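Local structure of sugar ABC transporter, sugar-binding protein (Streptococcus pneumoniae, 2HEU) at residues A237-V242 against T254-W259; A245-D250 against T262-Q267. The protein probably binds raffinose-type sugars outside the cell and hands them to a membrane ABC transporter for uptake. All coordinates share one frame; numbering follows the deposited sequence. Where two conformers were deposited one is given.

Contacts 1 and 2 are neighbours, with centres about 9 Å apart, and both use helix 239-247. Contact 1 sets its first turn against strand 253-257. Contact 2 sets its last turn against helix 260-265, which follows that strand in the chain. The segments alternate along the sequence, and the shared helix has the strand at its first turn and the second helix at its last. The two contacts touch directly. Thr254 CG2 lies 4.1 Å from Phe246 CB, and Tyr239 OH lies 4.2 Å from Ala263 CB. Both are packing approaches. The structure is the sugar-free form, and the sodium ion is bound by Lys103 and Glu335, which take part in neither contact.

Contact 1: A237-V242 against T254-W259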
loop_
_atom_site.group_PDB
_atom_site.type_symbol
_atom_site.label_atom_id
_atom_site.label_comp_id
_atom_site.label_asym_id
_atom_site.label_seq_id
_atom_site.Cartn_x
_atom_site.Cartn_y
_atom_site.Cartn_z
ATOM N N ALA A 237 -3.612 8.297 -21.115
ATOM C CA ALA A 237 -3.626 9.165 -19.949
ATOM C C ALA A 237 -2.688 8.646 -18.878
ATOM O O ALA A 237 -2.572 7.443 -18.613
ATOM C CB ALA A 237 -5.030 9.217 -19.412
ATOM N N GLY A 238 -2.016 9.583 -18.200
ATOM C CA GLY A 238 -1.170 9.280 -17.098
ATOM C C GLY A 238 -1.868 9.503 -15.758
ATOM O O GLY A 238 -2.978 10.012 -15.624
ATOM N N TYR A 239 -1.144 9.120 -14.721
ATOM C CA TYR A 239 -1.608 9.330 -13.317
ATOM C C TYR A 239 -2.049 10.728 -13.106
ATOM O O TYR A 239 -3.163 10.954 -12.563
ATOM C CB TYR A 239 -0.497 8.921 -12.372
ATOM C CG TYR A 239 -0.753 9.151 -10.927
ATOM C CD1 TYR A 239 -1.777 8.461 -10.260
ATOM C CD2 TYR A 239 -0.040 10.019 -10.241
ATOM C CE1 TYR A 239 -1.966 8.656 -8.873
ATOM C CE2 TYR A 239 -0.219 10.221 -8.863
ATOM C CZ TYR A 239 -1.188 9.525 -8.204
ATOM O OH TYR A 239 -1.387 9.659 -6.830
ATOM N N THR A 240 -1.241 11.735 -13.426
ATOM C CA THR A 240 -1.648 13.106 -13.107
ATOM C C THR A 240 -2.898 13.510 -13.873
ATOM O O THR A 240 -3.710 14.274 -13.387
ATOM C CB THR A 240 -0.518 14.158 -13.380
ATOM O OG1 THR A 240 -0.087 14.052 -14.743
ATOM C CG2 THR A 240 0.597 13.918 -12.365
ATOM N N ASP A 241 -3.057 12.973 -15.082
ATOM C CA ASP A 241 -4.223 13.267 -15.874
ATOM C C ASP A 241 -5.467 12.775 -15.151
ATOM O O ASP A 241 -6.518 13.475 -15.197
ATOM C CB ASP A 241 -4.155 12.615 -17.244
ATOM C CG ASP A 241 -3.020 13.112 -18.133
ATOM O OD1 ASP A 241 -2.554 14.266 -17.982
ATOM O OD2 ASP A 241 -2.645 12.324 -19.049
ATOM N N VAL A 242 -5.470 11.561 -14.580
ATOM C CA VAL A 242 -6.680 11.060 -13.871
ATOM C C VAL A 242 -6.864 11.648 -12.504
ATOM O O VAL A 242 -8.016 11.789 -12.070
ATOM C CB VAL A 242 -6.780 9.502 -13.808
ATOM C CG1 VAL A 242 -6.683 8.989 -15.268
ATOM C CG2 VAL A 242 -5.735 8.894 -12.900
ATOM N N THR A 254 -12.142 7.059 -9.391
ATOM C CA THR A 254 -10.885 6.527 -9.928
ATOM C C THR A 254 -10.324 5.523 -8.999
ATOM O O THR A 254 -10.326 5.744 -7.780
ATOM C CB THR A 254 -9.874 7.678 -10.271
ATOM O OG1 THR A 254 -8.818 7.149 -11.074
ATOM C CG2 THR A 254 -9.308 8.395 -9.094
ATOM N N PRO A 255 -9.832 4.371 -9.480
ATOM C CA PRO A 255 -9.237 3.347 -8.603
ATOM C C PRO A 255 -7.812 3.688 -8.336
ATOM O O PRO A 255 -7.002 3.868 -9.258
ATOM C CB PRO A 255 -9.363 2.063 -9.472
ATOM C CG PRO A 255 -9.219 2.591 -10.900
ATOM C CD PRO A 255 -9.917 3.912 -10.899
ATOM N N ASN A 256 -7.439 3.759 -7.070
ATOM C CA ASN A 256 -6.006 4.071 -6.785
ATOM C C ASN A 256 -5.734 3.818 -5.279
ATOM O O ASN A 256 -6.632 3.422 -4.504
ATOM C CB ASN A 256 -5.672 5.509 -7.215
ATOM C CG ASN A 256 -4.305 5.588 -7.864
ATOM O OD1 ASN A 256 -4.213 5.925 -9.110
ATOM N ND2 ASN A 256 -3.286 5.278 -7.182
ATOM N N GLY A 257 -4.480 4.035 -4.931
ATOM C CA GLY A 257 -4.076 3.842 -3.551
ATOM C C GLY A 257 -4.370 5.040 -2.704
ATOM O O GLY A 257 -4.672 6.147 -3.164
ATOM N N SER A 258 -4.196 4.834 -1.384
ATOM C CA SER A 258 -4.348 5.899 -0.386
ATOM C C SER A 258 -3.412 7.061 -0.588
ATOM O O SER A 258 -3.685 8.157 -0.120
ATOM C CB SER A 258 -4.107 5.254 1.017
ATOM O OG SER A 258 -2.907 4.525 1.092
ATOM N N TRP A 259 -2.287 6.795 -1.268
ATOM C CA TRP A 259 -1.308 7.824 -1.560
ATOM C C TRP A 259 -1.922 8.955 -2.408
ATOM O O TRP A 259 -1.432 10.086 -2.411
ATOM C CB TRP A 259 -0.090 7.254 -2.287
ATOM C CG TRP A 259 -0.411 6.420 -3.468
ATOM C CD1 TRP A 259 -0.734 6.844 -4.722
ATOM C CD2 TRP A 259 -0.512 4.974 -3.519
ATOM N NE1 TRP A 259 -1.000 5.758 -5.552
ATOM C CE2 TRP A 259 -0.884 4.619 -4.828
ATOM C CE3 TRP A 259 -0.342 3.959 -2.563
ATOM C CZ2 TRP A 259 -1.067 3.271 -5.202
ATOM C CZ3 TRP A 259 -0.529 2.626 -2.930
ATOM C CH2 TRP A 259 -0.845 2.312 -4.242
#
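The Tyr239 ring has the amide of Asn256 at its edge, near the ring plane. Its CE1 is 4.0 Å from Asn256 CG. Ring and amide planes are 54° apart. The indole of Trp259 also meets this tyrosine at an edge, where Tyr239 OH comes to 3.6 Å from Trp259 CD1, in the indole plane. Gly257 CA, two residues back in the same segment, sits 3.4 Å above one face of the indole, offset toward its rim.

This is a helix start packed on an edge strand in the fold of an ABC solute-binding protein. Helix 239-247 leads into strand 253-257, the outer strand of a three-stranded antiparallel sheet, hydrogen-bonded to strand 129-134. The tyrosine reaches out from the first turn with CG anti to the backbone N (chi1 176°), which brings the CE1 edge of the ring to Asn256. Trp175 also meets this ring, with the planes inclined. Further along the helix, Val242 points at Thr254, and Val242 CB lies 4.1 Å from Thr254 OG1. That hydroxyl is hydrogen-bonded to Gly168 O, so the valine packs beside an oxygen already satisfied.

Gly238 is the N-cap. Asp173 OD2 accepts a bond from Tyr239 N. The Asp241 carboxylate, three residues past the N-cap, accepts another: Gly238 N donates to Asp241 OD2 over 2.9 Å, almost straight at 170°, from above the carboxylate plane.

Contact 2: A245-D250 against T262-Q267; sequences AFARGD and TAINEQ
Ile264 points at the end of helix 239-247 and meets Phe246 and Ala247. Its CB carries two branches. CG2, anti to the backbone N, lies 4.3 Å from Ala247 CB and 4.0 Å from Phe246 CD2. CG1 extends the longer branch (chi2 165°) and carries CD1 to the same ring, 3.8 Å from Phe246 CD2. The isoleucine and phenylalanine side chains cross obliquely. Phe246 also packs edge-to-face with Phe271. Both Ile264 and Phe246 rest on Tyr132 and Ile273, from two strands of the antiparallel sheet beneath.

The motif is a pair of helix ends packed side by side, with small Ala247 letting the backbones close to 5.7 Å between Ala247 CA and Ile264 CA. The first helix stops in a Schellman motif. Gly249 takes positive phi (83°), Gly249 N bonds back to Phe246 O, and Asp250 N bonds to Ala245 O. Arg248 NE donates a salt-bridge hydrogen bond to Asp250 OD2, and that oxygen lies in the guanidinium plane.

Nearer the solvent, the CB of Gln267 points onto Ala247. The two CB atoms are only 3.4 Å apart, a tight approach. Gln267 N is bonded to Ile264 O, which lies 4.0 Å from Ala247 CB.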
loop_
_atom_site.group_PDB
_atom_site.type_symbol
_atom_site.label_atom_id
_atom_site.label_comp_id
_atom_site.label_asym_id
_atom_site.label_seq_id
_atom_site.Cartn_x
_atom_site.Cartn_y
_atom_site.Cartn_z
ATOM N N ALA A 245 -8.585 14.795 -13.627
ATOM C CA ALA A 245 -9.941 14.546 -14.109
ATOM C C ALA A 245 -10.871 14.312 -12.876
ATOM O O ALA A 245 -12.010 14.804 -12.864
ATOM C CB ALA A 245 -10.011 13.363 -15.031
ATOM N N PHE A 246 -10.405 13.532 -11.909
ATOM C CA PHE A 246 -11.224 13.295 -10.721
ATOM C C PHE A 246 -11.417 14.589 -9.944
ATOM O O PHE A 246 -12.521 14.931 -9.522
ATOM C CB PHE A 246 -10.595 12.189 -9.894
ATOM C CG PHE A 246 -11.353 11.915 -8.635
ATOM C CD1 PHE A 246 -12.600 11.267 -8.660
ATOM C CD2 PHE A 246 -10.896 12.338 -7.397
ATOM C CE1 PHE A 246 -13.339 11.087 -7.533
ATOM C CE2 PHE A 246 -11.627 12.120 -6.239
ATOM C CZ PHE A 246 -12.847 11.490 -6.308
ATOM N N ALA A 247 -10.311 15.307 -9.701
ATOM C CA ALA A 247 -10.393 16.564 -8.890
ATOM C C ALA A 247 -11.323 17.587 -9.536
ATOM O O ALA A 247 -11.976 18.364 -8.833
ATOM C CB ALA A 247 -9.043 17.148 -8.683
ATOM N N ARG A 248 -11.351 17.618 -10.875
ATOM C CA ARG A 248 -12.188 18.553 -11.591
ATOM C C ARG A 248 -13.664 18.177 -11.607
ATOM O O ARG A 248 -14.487 18.968 -12.026
ATOM C CB ARG A 248 -11.777 18.669 -13.072
ATOM C CG ARG A 248 -10.436 19.417 -13.299
ATOM C CD ARG A 248 -10.146 19.543 -14.784
ATOM N NE ARG A 248 -9.870 18.316 -15.472
ATOM C CZ ARG A 248 -8.659 17.718 -15.577
ATOM N NH1 ARG A 248 -7.579 18.285 -15.040
ATOM N NH2 ARG A 248 -8.506 16.666 -16.340
ATOM N N GLY A 249 -13.987 16.940 -11.241
ATOM C CA GLY A 249 -15.346 16.423 -11.338
ATOM C C GLY A 249 -15.682 15.926 -12.689
ATOM O O GLY A 249 -16.865 15.678 -12.995
ATOM N N ASP A 250 -14.694 15.686 -13.551
ATOM C CA ASP A 250 -14.904 15.206 -14.920
ATOM C C ASP A 250 -15.144 13.681 -15.003
ATOM O O ASP A 250 -15.706 13.229 -15.993
ATOM C CB ASP A 250 -13.776 15.601 -15.815
ATOM C CG ASP A 250 -13.684 17.152 -16.059
ATOM O OD1 ASP A 250 -14.671 17.882 -15.778
ATOM O OD2 ASP A 250 -12.615 17.573 -16.550
ATOM N N THR A 262 -3.326 13.031 -1.488
ATOM C CA THR A 262 -2.479 14.190 -1.399
ATOM C C THR A 262 -2.474 14.950 -2.725
ATOM O O THR A 262 -2.697 16.199 -2.803
ATOM C CB THR A 262 -1.062 13.671 -1.094
ATOM O OG1 THR A 262 -1.092 12.748 0.056
ATOM C CG2 THR A 262 -0.130 14.831 -0.814
ATOM N N ALA A 263 -2.286 14.194 -3.830
ATOM C CA ALA A 263 -2.294 14.768 -5.155
ATOM C C ALA A 263 -3.648 15.358 -5.494
ATOM O O ALA A 263 -3.751 16.423 -6.131
ATOM C CB ALA A 263 -1.851 13.758 -6.191
ATOM N N ILE A 264 -4.732 14.652 -5.165
ATOM C CA ILE A 264 -6.066 15.142 -5.455
ATOM C C ILE A 264 -6.272 16.491 -4.717
ATOM O O ILE A 264 -6.790 17.445 -5.340
ATOM C CB ILE A 264 -7.152 14.111 -5.018
ATOM C CG1 ILE A 264 -7.003 12.837 -5.875
ATOM C CG2 ILE A 264 -8.525 14.739 -5.174
ATOM C CD1 ILE A 264 -7.757 11.678 -5.286
ATOM N N ASN A 265 -5.927 16.562 -3.473
ATOM C CA ASN A 265 -6.206 17.826 -2.707
ATOM C C ASN A 265 -5.457 18.986 -3.295
ATOM O O ASN A 265 -5.971 20.119 -3.205
ATOM C CB ASN A 265 -5.918 17.624 -1.247
ATOM C CG ASN A 265 -6.954 16.829 -0.530
ATOM O OD1 ASN A 265 -8.126 16.831 -0.944
ATOM N ND2 ASN A 265 -6.571 16.213 0.555
ATOM N N GLU A 266 -4.298 18.817 -3.859
ATOM C CA GLU A 266 -3.543 19.945 -4.331
ATOM C C GLU A 266 -4.113 20.504 -5.636
ATOM O O GLU A 266 -3.657 21.537 -6.158
ATOM C CB GLU A 266 -2.059 19.537 -4.523
ATOM C CG GLU A 266 -1.344 19.181 -3.253
ATOM C CD GLU A 266 0.139 19.297 -3.318
ATOM O OE1 GLU A 266 0.685 19.470 -4.406
ATOM O OE2 GLU A 266 0.748 19.303 -2.189
ATOM N N GLN A 267 -5.129 19.811 -6.185
ATOM C CA GLN A 267 -5.868 20.322 -7.345
ATOM C C GLN A 267 -7.087 21.148 -6.953
ATOM O O GLN A 267 -7.777 21.659 -7.855
ATOM C CB GLN A 267 -6.295 19.113 -8.200
ATOM C CG GLN A 267 -5.104 18.382 -8.774
ATOM C CD GLN A 267 -4.257 19.218 -9.692
ATOM O OE1 GLN A 267 -4.787 20.097 -10.418
ATOM N NE2 GLN A 267 -2.951 18.986 -9.727
#